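Local structure of dally-like protein (Drosophila melanogaster, 3ODN) at residues K150-L155 with D310-V315; D86-L91 with F284-V289; T97-M102 with I295-A300; S79-F84 with Q202-A207. The protein probably serves as a GPI-anchored cell-surface heparan sulfate proteoglycan of the glypican family, with a protein core containing a region important for Hedgehog signalling. The protein carries 2 engineered substitutions. All blocks are in the same frame, centred on the assembly; numbering follows the deposited sequence.

Contact 1 (K150-L155 with D310-V315)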
loop_
_atom_site.group_PDB
_atom_site.type_symbol
_atom_site.label_atom_id
_atom_site.label_comp_id
_atom_site.label_asym_id
_atom_site.label_seq_id
_atom_site.Cartn_x
_atom_site.Cartn_y
_atom_site.Cartn_z
ATOM N N LYS A 150 -17.674 -24.284 24.222
ATOM C CA LYS A 150 -17.987 -23.578 25.464
ATOM C C LYS A 150 -19.493 -23.392 25.587
ATOM O O LYS A 150 -20.058 -23.667 26.641
ATOM C CB LYS A 150 -17.318 -22.188 25.494
ATOM C CG LYS A 150 -15.800 -22.192 25.580
ATOM C CD LYS A 150 -15.241 -22.673 26.907
ATOM C CE LYS A 150 -13.785 -22.309 27.019
ATOM N NZ LYS A 150 -13.594 -20.836 27.096
ATOM N N MET A 151 -20.133 -22.925 24.508
ATOM C CA MET A 151 -21.567 -22.656 24.465
ATOM C C MET A 151 -22.431 -23.904 24.502
ATOM O O MET A 151 -23.517 -23.847 25.077
ATOM C CB MET A 151 -21.927 -21.778 23.267
ATOM C CG MET A 151 -21.582 -20.330 23.469
ATOM S SD MET A 151 -22.060 -19.340 22.054
ATOM C CE MET A 151 -23.862 -19.338 22.274
ATOM N N PHE A 152 -21.965 -25.025 23.900
ATOM C CA PHE A 152 -22.722 -26.273 23.929
ATOM C C PHE A 152 -22.771 -26.763 25.374
ATOM O O PHE A 152 -23.859 -27.051 25.882
ATOM C CB PHE A 152 -22.129 -27.338 22.980
ATOM C CG PHE A 152 -22.875 -28.657 23.012
ATOM C CD1 PHE A 152 -22.460 -29.690 23.847
ATOM C CD2 PHE A 152 -24.036 -28.838 22.267
ATOM C CE1 PHE A 152 -23.183 -30.887 23.924
ATOM C CE2 PHE A 152 -24.753 -30.042 22.334
ATOM C CZ PHE A 152 -24.320 -31.058 23.161
ATOM N N THR A 153 -21.598 -26.812 26.040
ATOM C CA THR A 153 -21.454 -27.224 27.432
ATOM C C THR A 153 -22.288 -26.374 28.379
ATOM O O THR A 153 -23.045 -26.941 29.142
ATOM C CB THR A 153 -19.987 -27.361 27.848
ATOM O OG1 THR A 153 -19.197 -26.340 27.246
ATOM C CG2 THR A 153 -19.416 -28.698 27.478
ATOM N N VAL A 154 -22.202 -25.031 28.283
ATOM C CA VAL A 154 -22.964 -24.075 29.098
ATOM C C VAL A 154 -24.485 -24.395 29.063
ATOM O O VAL A 154 -25.103 -24.542 30.125
ATOM C CB VAL A 154 -22.644 -22.600 28.691
ATOM C CG1 VAL A 154 -23.664 -21.614 29.259
ATOM C CG2 VAL A 154 -21.240 -22.202 29.122
ATOM N N LEU A 155 -25.063 -24.519 27.842
ATOM C CA LEU A 155 -26.477 -24.829 27.618
ATOM C C LEU A 155 -26.859 -26.195 28.215
ATOM O O LEU A 155 -27.900 -26.315 28.867
ATOM C CB LEU A 155 -26.779 -24.807 26.112
ATOM C CG LEU A 155 -28.169 -25.268 25.675
ATOM C CD1 LEU A 155 -29.135 -24.105 25.609
ATOM C CD2 LEU A 155 -28.110 -25.963 24.347
ATOM N N ASP A 310 -32.586 -27.393 18.840
ATOM C CA ASP A 310 -32.343 -28.081 17.566
ATOM C C ASP A 310 -30.913 -28.634 17.479
ATOM O O ASP A 310 -30.746 -29.798 17.118
ATOM C CB ASP A 310 -32.628 -27.149 16.367
ATOM C CG ASP A 310 -34.083 -26.760 16.190
ATOM O OD1 ASP A 310 -34.950 -27.662 16.234
ATOM O OD2 ASP A 310 -34.351 -25.561 15.963
ATOM N N ILE A 311 -29.898 -27.808 17.839
ATOM C CA ILE A 311 -28.470 -28.163 17.829
ATOM C C ILE A 311 -28.181 -29.416 18.692
ATOM O O ILE A 311 -27.636 -30.391 18.177
ATOM C CB ILE A 311 -27.570 -26.931 18.183
ATOM C CG1 ILE A 311 -27.738 -25.809 17.136
ATOM C CG2 ILE A 311 -26.083 -27.325 18.324
ATOM C CD1 ILE A 311 -27.232 -24.373 17.572
ATOM N N THR A 312 -28.598 -29.395 19.972
ATOM C CA THR A 312 -28.428 -30.482 20.954
ATOM C C THR A 312 -28.950 -31.854 20.442
ATOM O O THR A 312 -28.267 -32.879 20.606
ATOM C CB THR A 312 -29.030 -30.064 22.310
ATOM O OG1 THR A 312 -28.625 -28.724 22.625
ATOM C CG2 THR A 312 -28.637 -30.989 23.422
ATOM N N ASN A 313 -30.143 -31.846 19.796
ATOM C CA ASN A 313 -30.788 -33.022 19.198
ATOM C C ASN A 313 -29.910 -33.607 18.080
ATOM O O ASN A 313 -29.719 -34.823 18.032
ATOM C CB ASN A 313 -32.189 -32.667 18.650
ATOM C CG ASN A 313 -33.186 -32.166 19.675
ATOM O OD1 ASN A 313 -33.336 -32.717 20.774
ATOM N ND2 ASN A 313 -33.937 -31.140 19.308
ATOM N N ARG A 314 -29.359 -32.737 17.199
ATOM C CA ARG A 314 -28.481 -33.118 16.086
ATOM C C ARG A 314 -27.132 -33.657 16.588
ATOM O O ARG A 314 -26.544 -34.521 15.934
ATOM C CB ARG A 314 -28.253 -31.933 15.145
ATOM C CG ARG A 314 -29.504 -31.382 14.465
ATOM C CD ARG A 314 -29.260 -29.940 14.066
ATOM N NE ARG A 314 -30.461 -29.270 13.569
ATOM C CZ ARG A 314 -30.499 -27.992 13.208
ATOM N NH1 ARG A 314 -29.410 -27.237 13.298
ATOM N NH2 ARG A 314 -31.626 -27.457 12.754
ATOM N N VAL A 315 -26.648 -33.141 17.739
ATOM C CA VAL A 315 -25.397 -33.573 18.371
ATOM C C VAL A 315 -25.619 -34.954 18.968
ATOM O O VAL A 315 -24.808 -35.856 18.744
ATOM C CB VAL A 315 -24.866 -32.559 19.435
ATOM C CG1 VAL A 315 -23.653 -33.114 20.187
ATOM C CG2 VAL A 315 -24.533 -31.208 18.803
#

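Contact 2 (D86-L91 with F284-V289)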
loop_
_atom_site.group_PDB
_atom_site.type_symbol
_atom_site.label_atom_id
_atom_site.label_comp_id
_atom_site.label_asym_id
_atom_site.label_seq_id
_atom_site.Cartn_x
_atom_site.Cartn_y
_atom_site.Cartn_z
ATOM N N ASP A 86 -1.426 4.270 12.157
ATOM C CA ASP A 86 -1.899 4.871 13.406
ATOM C C ASP A 86 -3.428 4.875 13.466
ATOM O O ASP A 86 -3.976 4.405 14.453
ATOM C CB ASP A 86 -1.270 6.284 13.607
ATOM C CG ASP A 86 -2.000 7.322 14.470
ATOM O OD1 ASP A 86 -2.599 6.933 15.506
ATOM O OD2 ASP A 86 -1.880 8.536 14.169
ATOM N N ILE A 87 -4.118 5.385 12.430
ATOM C CA ILE A 87 -5.590 5.427 12.398
ATOM C C ILE A 87 -6.216 4.027 12.487
ATOM O O ILE A 87 -7.287 3.865 13.089
ATOM C CB ILE A 87 -6.107 6.256 11.195
ATOM C CG1 ILE A 87 -5.730 7.747 11.353
ATOM C CG2 ILE A 87 -7.617 6.080 10.976
ATOM C CD1 ILE A 87 -5.497 8.453 10.075
ATOM N N PHE A 88 -5.538 3.019 11.929
ATOM C CA PHE A 88 -6.035 1.661 11.978
ATOM C C PHE A 88 -5.876 1.021 13.373
ATOM O O PHE A 88 -6.791 0.353 13.841
ATOM C CB PHE A 88 -5.429 0.798 10.863
ATOM C CG PHE A 88 -5.906 -0.632 10.993
ATOM C CD1 PHE A 88 -7.173 -0.996 10.565
ATOM C CD2 PHE A 88 -5.110 -1.593 11.602
ATOM C CE1 PHE A 88 -7.644 -2.282 10.763
ATOM C CE2 PHE A 88 -5.575 -2.891 11.789
ATOM C CZ PHE A 88 -6.851 -3.223 11.390
ATOM N N THR A 89 -4.720 1.216 14.028
ATOM C CA THR A 89 -4.485 0.663 15.362
ATOM C C THR A 89 -5.481 1.283 16.344
ATOM O O THR A 89 -6.047 0.564 17.175
ATOM C CB THR A 89 -3.019 0.801 15.777
ATOM O OG1 THR A 89 -2.600 2.122 15.468
ATOM C CG2 THR A 89 -2.106 -0.171 15.036
ATOM N N ALA A 90 -5.773 2.595 16.165
ATOM C CA ALA A 90 -6.748 3.366 16.943
ATOM C C ALA A 90 -8.154 2.750 16.797
ATOM O O ALA A 90 -8.794 2.462 17.805
ATOM C CB ALA A 90 -6.751 4.826 16.489
ATOM N N LEU A 91 -8.601 2.504 15.543
ATOM C CA LEU A 91 -9.875 1.874 15.190
ATOM C C LEU A 91 -9.968 0.469 15.811
ATOM O O LEU A 91 -11.041 0.093 16.277
ATOM C CB LEU A 91 -10.002 1.797 13.651
ATOM C CG LEU A 91 -11.135 0.947 13.036
ATOM C CD1 LEU A 91 -12.448 1.715 12.991
ATOM C CD2 LEU A 91 -10.753 0.457 11.636
ATOM N N PHE A 284 -13.675 -4.645 0.377
ATOM C CA PHE A 284 -12.844 -5.131 1.488
ATOM C C PHE A 284 -12.786 -4.098 2.614
ATOM O O PHE A 284 -11.844 -4.118 3.404
ATOM C CB PHE A 284 -11.411 -5.537 1.029
ATOM C CG PHE A 284 -11.212 -6.594 -0.053
ATOM C CD1 PHE A 284 -9.974 -6.748 -0.681
ATOM C CD2 PHE A 284 -12.268 -7.416 -0.462
ATOM C CE1 PHE A 284 -9.797 -7.700 -1.692
ATOM C CE2 PHE A 284 -12.092 -8.349 -1.487
ATOM C CZ PHE A 284 -10.855 -8.501 -2.079
ATOM N N ASN A 285 -13.776 -3.174 2.692
ATOM C CA ASN A 285 -13.792 -2.097 3.702
ATOM C C ASN A 285 -13.596 -2.678 5.106
ATOM O O ASN A 285 -14.460 -3.430 5.580
ATOM C CB ASN A 285 -15.076 -1.221 3.610
ATOM C CG ASN A 285 -15.117 -0.036 4.573
ATOM O OD1 ASN A 285 -15.660 -0.113 5.667
ATOM N ND2 ASN A 285 -14.559 1.096 4.191
ATOM N N ILE A 286 -12.430 -2.368 5.735
ATOM C CA ILE A 286 -12.095 -2.857 7.079
ATOM C C ILE A 286 -12.938 -2.261 8.248
ATOM O O ILE A 286 -13.095 -2.933 9.282
ATOM C CB ILE A 286 -10.566 -2.956 7.353
ATOM C CG1 ILE A 286 -10.275 -3.987 8.469
ATOM C CG2 ILE A 286 -9.974 -1.597 7.668
ATOM C CD1 ILE A 286 -8.907 -4.484 8.563
ATOM N N VAL A 287 -13.488 -1.015 8.077
ATOM C CA VAL A 287 -14.321 -0.353 9.100
ATOM C C VAL A 287 -15.619 -1.117 9.261
ATOM O O VAL A 287 -16.023 -1.362 10.396
ATOM C CB VAL A 287 -14.552 1.172 8.871
ATOM C CG1 VAL A 287 -15.130 1.841 10.122
ATOM C CG2 VAL A 287 -13.263 1.868 8.429
ATOM N N MET A 288 -16.227 -1.559 8.137
ATOM C CA MET A 288 -17.461 -2.364 8.125
ATOM C C MET A 288 -17.256 -3.784 8.724
ATOM O O MET A 288 -18.244 -4.482 8.981
ATOM C CB MET A 288 -18.073 -2.470 6.704
ATOM C CG MET A 288 -18.638 -1.158 6.113
ATOM S SD MET A 288 -19.556 -0.024 7.211
ATOM C CE MET A 288 -20.924 -1.097 7.786
ATOM N N VAL A 289 -15.981 -4.193 8.951
ATOM C CA VAL A 289 -15.616 -5.494 9.522
ATOM C C VAL A 289 -15.290 -5.349 11.016
ATOM O O VAL A 289 -15.876 -6.046 11.842
ATOM C CB VAL A 289 -14.468 -6.208 8.733
ATOM C CG1 VAL A 289 -14.200 -7.611 9.276
ATOM C CG2 VAL A 289 -14.782 -6.290 7.249
#

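Contact 3 (T97-M102 with I295-A300)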
loop_
_atom_site.group_PDB
_atom_site.type_symbol
_atom_site.label_atom_id
_atom_site.label_comp_id
_atom_site.label_asym_id
_atom_site.label_seq_id
_atom_site.Cartn_x
_atom_site.Cartn_y
_atom_site.Cartn_z
ATOM N N THR A 97 -12.249 -2.285 22.963
ATOM C CA THR A 97 -12.884 -1.662 24.127
ATOM C C THR A 97 -14.409 -1.766 24.059
ATOM O O THR A 97 -15.026 -2.115 25.045
ATOM C CB THR A 97 -12.417 -0.194 24.272
ATOM O OG1 THR A 97 -11.006 -0.130 24.069
ATOM C CG2 THR A 97 -12.792 0.417 25.632
ATOM N N GLN A 98 -15.002 -1.438 22.902
ATOM C CA GLN A 98 -16.438 -1.495 22.625
ATOM C C GLN A 98 -16.939 -2.933 22.647
ATOM O O GLN A 98 -18.066 -3.158 23.070
ATOM C CB GLN A 98 -16.747 -0.864 21.253
ATOM C CG GLN A 98 -16.940 0.645 21.300
ATOM C CD GLN A 98 -18.052 1.086 20.378
ATOM O OE1 GLN A 98 -18.011 0.885 19.156
ATOM N NE2 GLN A 98 -19.076 1.699 20.946
ATOM N N PHE A 99 -16.120 -3.898 22.155
ATOM C CA PHE A 99 -16.462 -5.315 22.145
ATOM C C PHE A 99 -16.582 -5.798 23.587
ATOM O O PHE A 99 -17.549 -6.479 23.920
ATOM C CB PHE A 99 -15.394 -6.151 21.396
ATOM C CG PHE A 99 -15.783 -7.604 21.180
ATOM C CD1 PHE A 99 -16.172 -8.054 19.926
ATOM C CD2 PHE A 99 -15.766 -8.510 22.233
ATOM C CE1 PHE A 99 -16.560 -9.375 19.734
ATOM C CE2 PHE A 99 -16.173 -9.821 22.048
ATOM C CZ PHE A 99 -16.574 -10.246 20.801
ATOM N N ASN A 100 -15.580 -5.459 24.425
ATOM C CA ASN A 100 -15.512 -5.857 25.821
ATOM C C ASN A 100 -16.659 -5.260 26.647
ATOM O O ASN A 100 -17.332 -5.985 27.391
ATOM C CB ASN A 100 -14.138 -5.536 26.421
ATOM C CG ASN A 100 -14.030 -5.930 27.881
ATOM O OD1 ASN A 100 -14.342 -5.149 28.772
ATOM N ND2 ASN A 100 -13.654 -7.173 28.160
ATOM N N SER A 101 -16.889 -3.946 26.490
ATOM C CA SER A 101 -17.941 -3.204 27.175
ATOM C C SER A 101 -19.307 -3.772 26.818
ATOM O O SER A 101 -20.109 -3.990 27.724
ATOM C CB SER A 101 -17.858 -1.719 26.836
ATOM O OG SER A 101 -16.633 -1.177 27.299
ATOM N N MET A 102 -19.560 -4.045 25.513
ATOM C CA MET A 102 -20.825 -4.630 25.079
ATOM C C MET A 102 -20.994 -6.023 25.658
ATOM O O MET A 102 -22.081 -6.353 26.128
ATOM C CB MET A 102 -20.931 -4.695 23.550
ATOM C CG MET A 102 -22.242 -5.317 23.068
ATOM S SD MET A 102 -22.297 -5.737 21.307
ATOM C CE MET A 102 -22.796 -4.153 20.615
ATOM N N ILE A 295 -21.297 -6.824 17.142
ATOM C CA ILE A 295 -22.640 -7.096 16.603
ATOM C C ILE A 295 -22.626 -8.394 15.785
ATOM O O ILE A 295 -23.530 -9.204 15.938
ATOM C CB ILE A 295 -23.194 -5.875 15.795
ATOM C CG1 ILE A 295 -23.483 -4.670 16.717
ATOM C CG2 ILE A 295 -24.439 -6.226 14.958
ATOM C CD1 ILE A 295 -22.889 -3.339 16.227
ATOM N N LYS A 296 -21.598 -8.605 14.940
ATOM C CA LYS A 296 -21.469 -9.822 14.112
ATOM C C LYS A 296 -21.267 -11.072 14.984
ATOM O O LYS A 296 -21.801 -12.130 14.666
ATOM C CB LYS A 296 -20.316 -9.692 13.109
ATOM C CG LYS A 296 -20.492 -8.590 12.074
ATOM C CD LYS A 296 -19.117 -8.157 11.516
ATOM C CE LYS A 296 -19.184 -7.473 10.170
ATOM N NZ LYS A 296 -18.582 -8.297 9.078
ATOM N N ILE A 297 -20.504 -10.949 16.079
ATOM C CA ILE A 297 -20.240 -12.074 16.973
ATOM C C ILE A 297 -21.452 -12.375 17.891
ATOM O O ILE A 297 -21.763 -13.551 18.108
ATOM C CB ILE A 297 -18.813 -12.011 17.631
ATOM C CG1 ILE A 297 -17.729 -12.037 16.530
ATOM C CG2 ILE A 297 -18.586 -13.146 18.677
ATOM C CD1 ILE A 297 -16.410 -11.659 16.931
ATOM N N SER A 298 -22.188 -11.324 18.340
ATOM C CA SER A 298 -23.406 -11.486 19.159
ATOM C C SER A 298 -24.521 -12.174 18.339
ATOM O O SER A 298 -25.268 -13.007 18.866
ATOM C CB SER A 298 -23.892 -10.139 19.689
ATOM O OG SER A 298 -24.432 -9.320 18.663
ATOM N N GLU A 299 -24.609 -11.826 17.040
ATOM C CA GLU A 299 -25.572 -12.390 16.098
ATOM C C GLU A 299 -25.289 -13.872 15.821
ATOM O O GLU A 299 -26.239 -14.643 15.718
ATOM C CB GLU A 299 -25.710 -11.513 14.836
ATOM C CG GLU A 299 -26.533 -10.256 15.126
ATOM C CD GLU A 299 -26.711 -9.191 14.055
ATOM O OE1 GLU A 299 -25.879 -9.109 13.119
ATOM O OE2 GLU A 299 -27.667 -8.395 14.194
ATOM N N ALA A 300 -23.999 -14.292 15.822
ATOM C CA ALA A 300 -23.599 -15.706 15.705
ATOM C C ALA A 300 -24.006 -16.464 17.008
ATOM O O ALA A 300 -24.497 -17.594 16.950
ATOM C CB ALA A 300 -22.100 -15.803 15.494
#

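Contact 4 (S79-F84 with Q202-A207)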
loop_
_atom_site.group_PDB
_atom_site.type_symbol
_atom_site.label_atom_id
_atom_site.label_comp_id
_atom_site.label_asym_id
_atom_site.label_seq_id
_atom_site.Cartn_x
_atom_site.Cartn_y
_atom_site.Cartn_z
ATOM N N SER A 79 5.203 9.625 5.680
ATOM C CA SER A 79 4.456 10.244 6.772
ATOM C C SER A 79 3.008 9.774 6.787
ATOM O O SER A 79 2.469 9.527 7.864
ATOM C CB SER A 79 4.542 11.767 6.695
ATOM O OG SER A 79 3.712 12.277 5.665
ATOM N N LYS A 80 2.397 9.632 5.592
ATOM C CA LYS A 80 1.024 9.157 5.369
ATOM C C LYS A 80 0.884 7.650 5.639
ATOM O O LYS A 80 -0.197 7.202 6.024
ATOM C CB LYS A 80 0.553 9.494 3.927
ATOM C CG LYS A 80 0.191 10.965 3.705
ATOM C CD LYS A 80 -1.139 11.333 4.345
ATOM C CE LYS A 80 -1.220 12.783 4.742
ATOM N NZ LYS A 80 -1.614 13.650 3.601
ATOM N N ALA A 81 1.959 6.869 5.422
ATOM C CA ALA A 81 1.974 5.429 5.710
ATOM C C ALA A 81 1.781 5.209 7.225
ATOM O O ALA A 81 0.925 4.438 7.641
ATOM C CB ALA A 81 3.294 4.831 5.261
ATOM N N THR A 82 2.530 5.976 8.024
ATOM C CA THR A 82 2.562 6.024 9.480
ATOM C C THR A 82 1.203 6.488 10.037
ATOM O O THR A 82 0.717 5.905 11.004
ATOM C CB THR A 82 3.719 6.954 9.899
ATOM O OG1 THR A 82 4.904 6.513 9.241
ATOM C CG2 THR A 82 3.945 6.979 11.399
ATOM N N LYS A 83 0.613 7.544 9.433
ATOM C CA LYS A 83 -0.692 8.097 9.808
ATOM C C LYS A 83 -1.783 7.012 9.643
ATOM O O LYS A 83 -2.580 6.803 10.558
ATOM C CB LYS A 83 -0.994 9.322 8.937
ATOM C CG LYS A 83 -1.960 10.331 9.538
ATOM C CD LYS A 83 -1.930 11.603 8.685
ATOM C CE LYS A 83 -3.205 12.417 8.702
ATOM N NZ LYS A 83 -3.354 13.223 7.458
ATOM N N PHE A 84 -1.765 6.304 8.489
ATOM C CA PHE A 84 -2.675 5.226 8.120
ATOM C C PHE A 84 -2.562 4.094 9.104
ATOM O O PHE A 84 -3.587 3.616 9.585
ATOM C CB PHE A 84 -2.409 4.745 6.671
ATOM C CG PHE A 84 -3.128 3.476 6.258
ATOM C CD1 PHE A 84 -4.426 3.523 5.762
ATOM C CD2 PHE A 84 -2.489 2.245 6.323
ATOM C CE1 PHE A 84 -5.091 2.351 5.388
ATOM C CE2 PHE A 84 -3.152 1.075 5.961
ATOM C CZ PHE A 84 -4.442 1.133 5.479
ATOM N N GLN A 202 2.210 -1.106 4.175
ATOM C CA GLN A 202 3.539 -1.657 3.884
ATOM C C GLN A 202 4.064 -1.146 2.556
ATOM O O GLN A 202 5.171 -0.624 2.518
ATOM C CB GLN A 202 3.508 -3.202 3.840
ATOM C CG GLN A 202 3.585 -3.889 5.181
ATOM C CD GLN A 202 4.000 -5.328 4.993
ATOM O OE1 GLN A 202 3.170 -6.215 4.751
ATOM N NE2 GLN A 202 5.305 -5.587 5.068
ATOM N N ALA A 203 3.270 -1.264 1.470
ATOM C CA ALA A 203 3.614 -0.821 0.109
ATOM C C ALA A 203 3.923 0.665 0.015
ATOM O O ALA A 203 4.775 1.058 -0.784
ATOM C CB ALA A 203 2.503 -1.183 -0.851
ATOM N N LEU A 204 3.239 1.481 0.834
ATOM C CA LEU A 204 3.410 2.929 0.950
ATOM C C LEU A 204 4.766 3.231 1.600
ATOM O O LEU A 204 5.425 4.197 1.222
ATOM C CB LEU A 204 2.329 3.459 1.891
ATOM C CG LEU A 204 1.192 4.282 1.323
ATOM C CD1 LEU A 204 0.046 4.368 2.341
ATOM C CD2 LEU A 204 1.663 5.660 0.860
ATOM N N THR A 205 5.135 2.433 2.633
ATOM C CA THR A 205 6.389 2.527 3.383
ATOM C C THR A 205 7.560 2.192 2.439
ATOM O O THR A 205 8.447 3.020 2.264
ATOM C CB THR A 205 6.279 1.687 4.688
ATOM O OG1 THR A 205 5.294 2.287 5.522
ATOM C CG2 THR A 205 7.570 1.612 5.483
ATOM N N THR A 206 7.504 1.020 1.774
ATOM C CA THR A 206 8.522 0.563 0.828
ATOM C C THR A 206 8.614 1.441 -0.421
ATOM O O THR A 206 9.645 1.408 -1.070
ATOM C CB THR A 206 8.326 -0.910 0.457
ATOM O OG1 THR A 206 7.071 -1.056 -0.195
ATOM C CG2 THR A 206 8.403 -1.840 1.657
ATOM N N ALA A 207 7.552 2.190 -0.793
ATOM C CA ALA A 207 7.605 3.077 -1.968
ATOM C C ALA A 207 8.464 4.269 -1.577
ATOM O O ALA A 207 9.433 4.599 -2.272
ATOM C CB ALA A 207 6.212 3.550 -2.354
#

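Contact 1 (K150-L155 with D310-V315)
Phe152 and Val315 supply the apolar half of this contact, their side chains approaching from opposite directions. The valine sets its two methyls against the outer corner of the ring: CG1 lies 3.7 Å from Phe152 CZ, while Val315 CG2 lies 3.7 Å from Phe152 CE2. The isopropyl group therefore straddles the CE2-CZ bond, meeting the ring obliquely. The phenyl reaches this far because its CG stands anti to the backbone N (chi1 179°), which carries the ring outward from its helix. Its edge, close to the ring plane, also meets the backbone of the other segment, with CE2 4.0 Å from Thr312 CA. Phe304 of helix 293-306 and the ring of Phe161 pack around the same phenylalanine, and Val169 and Leu176 of helix 163-176 add to the apolar setting of Val315.

This is a helix-helix crossing close to perpendicular, with the short axes at 100° and 11.3 Å apart at their closest, near one end of the elongated helical core of a glypican. The disulfide Cys168-Cys319 ties helix 163-176 to the chain just beyond helix 308-318.

Among the touching side chains the polar one is Thr312. Its hydroxyl bonds to the carbonyl of Gly308, one turn earlier in its own helix, and Asn156 ND2 offers it a weak second bond. Across the contact OG1 meets a methyl, Leu155 CD2, at 3.3 Å. Leu155 lies on the surface at the last turn of helix 136-155, its branch slanting across the threonine.

Contact 2 (D86-L91 with F284-V289)
Phe88 holds CG anti to its backbone N (chi1 177°), swinging the ring out toward Ile286, whose own CG1 is likewise anti to N while CG2 occupies the cramped position between N and the carbonyl carbon. The two side chains cross at about a right angle, and the isoleucine brings CD1, CG1 and CG2 to the CE1 side of the ring. The terminal methyl comes nearest, Ile286 CD1 lying 3.4 Å from Phe88 CE1 and 3.7 Å from Phe88 CZ. The other branch follows, with Ile286 CG2 3.9 Å from Phe88 CE1. A looser apolar touch lies alongside, where Leu91 CD1 meets Val287 CG1 at 3.9 Å.

The case illustrates how a short connecting segment can be packed against a long helix by its apolar residues while its backbone is ordered locally. Asn285 lies at the entry to helix 287-290, and its OD1 accepts a capping bond of 2.9 Å from Met288 N. The N-H points at the oxygen at 150°, with the donor tilted 19° from the carbonyl plane. The other end of the same amide, ND2, bonds to Leu280 O, so that both ends of the group fix its rotation.

In this all-helical core, Phe88 also meets Leu401 of helix 400-414 and the ring of Phe129 in helix 115-131, whereas Ile286 is backed by Phe194 and Thr197 of helix 182-214.

Contact 3 (T97-M102 with I295-A300)
Phe99 meets Ile297 with the edge of its ring: Ile297 CD1 lies near the ring plane, 3.6 Å from Phe99 CE1. The two side chains cross at about a right angle, and the shorter branch of the isoleucine also reaches the rim, its CG2 4.1 Å from Phe99 CZ. Beside this buried pair is a more peripheral one, Met102 CE against Ile295 CG1 at 4.0 Å. The methionine runs extended from its backbone and then bends at the sulfur (chi3 -85°), which turns its terminal methyl across the isoleucine.

Outside this first shell, Phe99 also packs against three other phenylalanines. Phe103 stacks with its ring, Phe122 meets it edge-to-face, and Phe118 adds a third, inclined ring. On the other helix, Ser298 OG donates to Ile295 O over 2.9 Å, reaching it from the same face of the carbonyl plane as Glu299 N; one oxygen thus takes both a side-chain and a backbone proton.

Such apolar packing between the long helix 48-106 and the shorter helix 293-306 is characteristic of a helical bundle, here the elongated all-helical glypican core.

Contact 4 (S79-F84 with Q202-A207)
Thr205 OG1 is gripped by two polar groups while also touching Ala81: it bonds to the carbonyl oxygen of Gly201, one turn earlier in its own helix, and to Lys85 NZ, which reaches it from helix 48-106. The lysine thus makes a second link between the two helices, next to the place where their backbones lie close. That place is a tight, alanine-mediated helix-helix contact within the glypican helical core, with Ala81 CA only 5.6 Å from Leu204 CA.

The methyl of Ala81 lies at the middle of the contact. It points at the opposite helix and meets Thr205 OG1 at 3.2 Å and Leu204 CB at 3.8 Å, so one methyl touches a hydroxyl and an aliphatic carbon. With OG1 set anti to its carbonyl carbon (chi1 -66°), Thr205 places the hydroxyl beside its own backbone N, within range of Gly201 and of the methyl alike.

Phe84, one turn after Ala81, meets Tyr200 edge-to-face, a further link between the same two helices. Other helices pack nearby: Met273 of helix 260-281 lies on Leu204, and Lys80 makes a salt bridge with Asp407 of helix 400-414.

Leu204 holds an unusual first torsion (chi1 -109°), away from the staggered positions, and its branch extends along the alanine until CD1 lies 4.0 Å from Ala81 CA.

How the contacts relate
Read along the chain, the first segments come in the order contact 4, contact 2, contact 3, contact 1, and the second segments repeat that order. Contacts 4, 2 and 3 all use helix 48-106, with centres 15 Å and then 16 Å apart, whereas contact 1 passes to helix 136-155, its centre 21 Å from that of contact 3. Contacts 2 and 3 touch directly, Met288 O lying 3.4 Å from Lys296 CE. Contacts 4 and 1 are 47 Å apart between centres. Along contacts 4, 2 and 3 one long helix meets successive partners, consistent with the elongated form of the core.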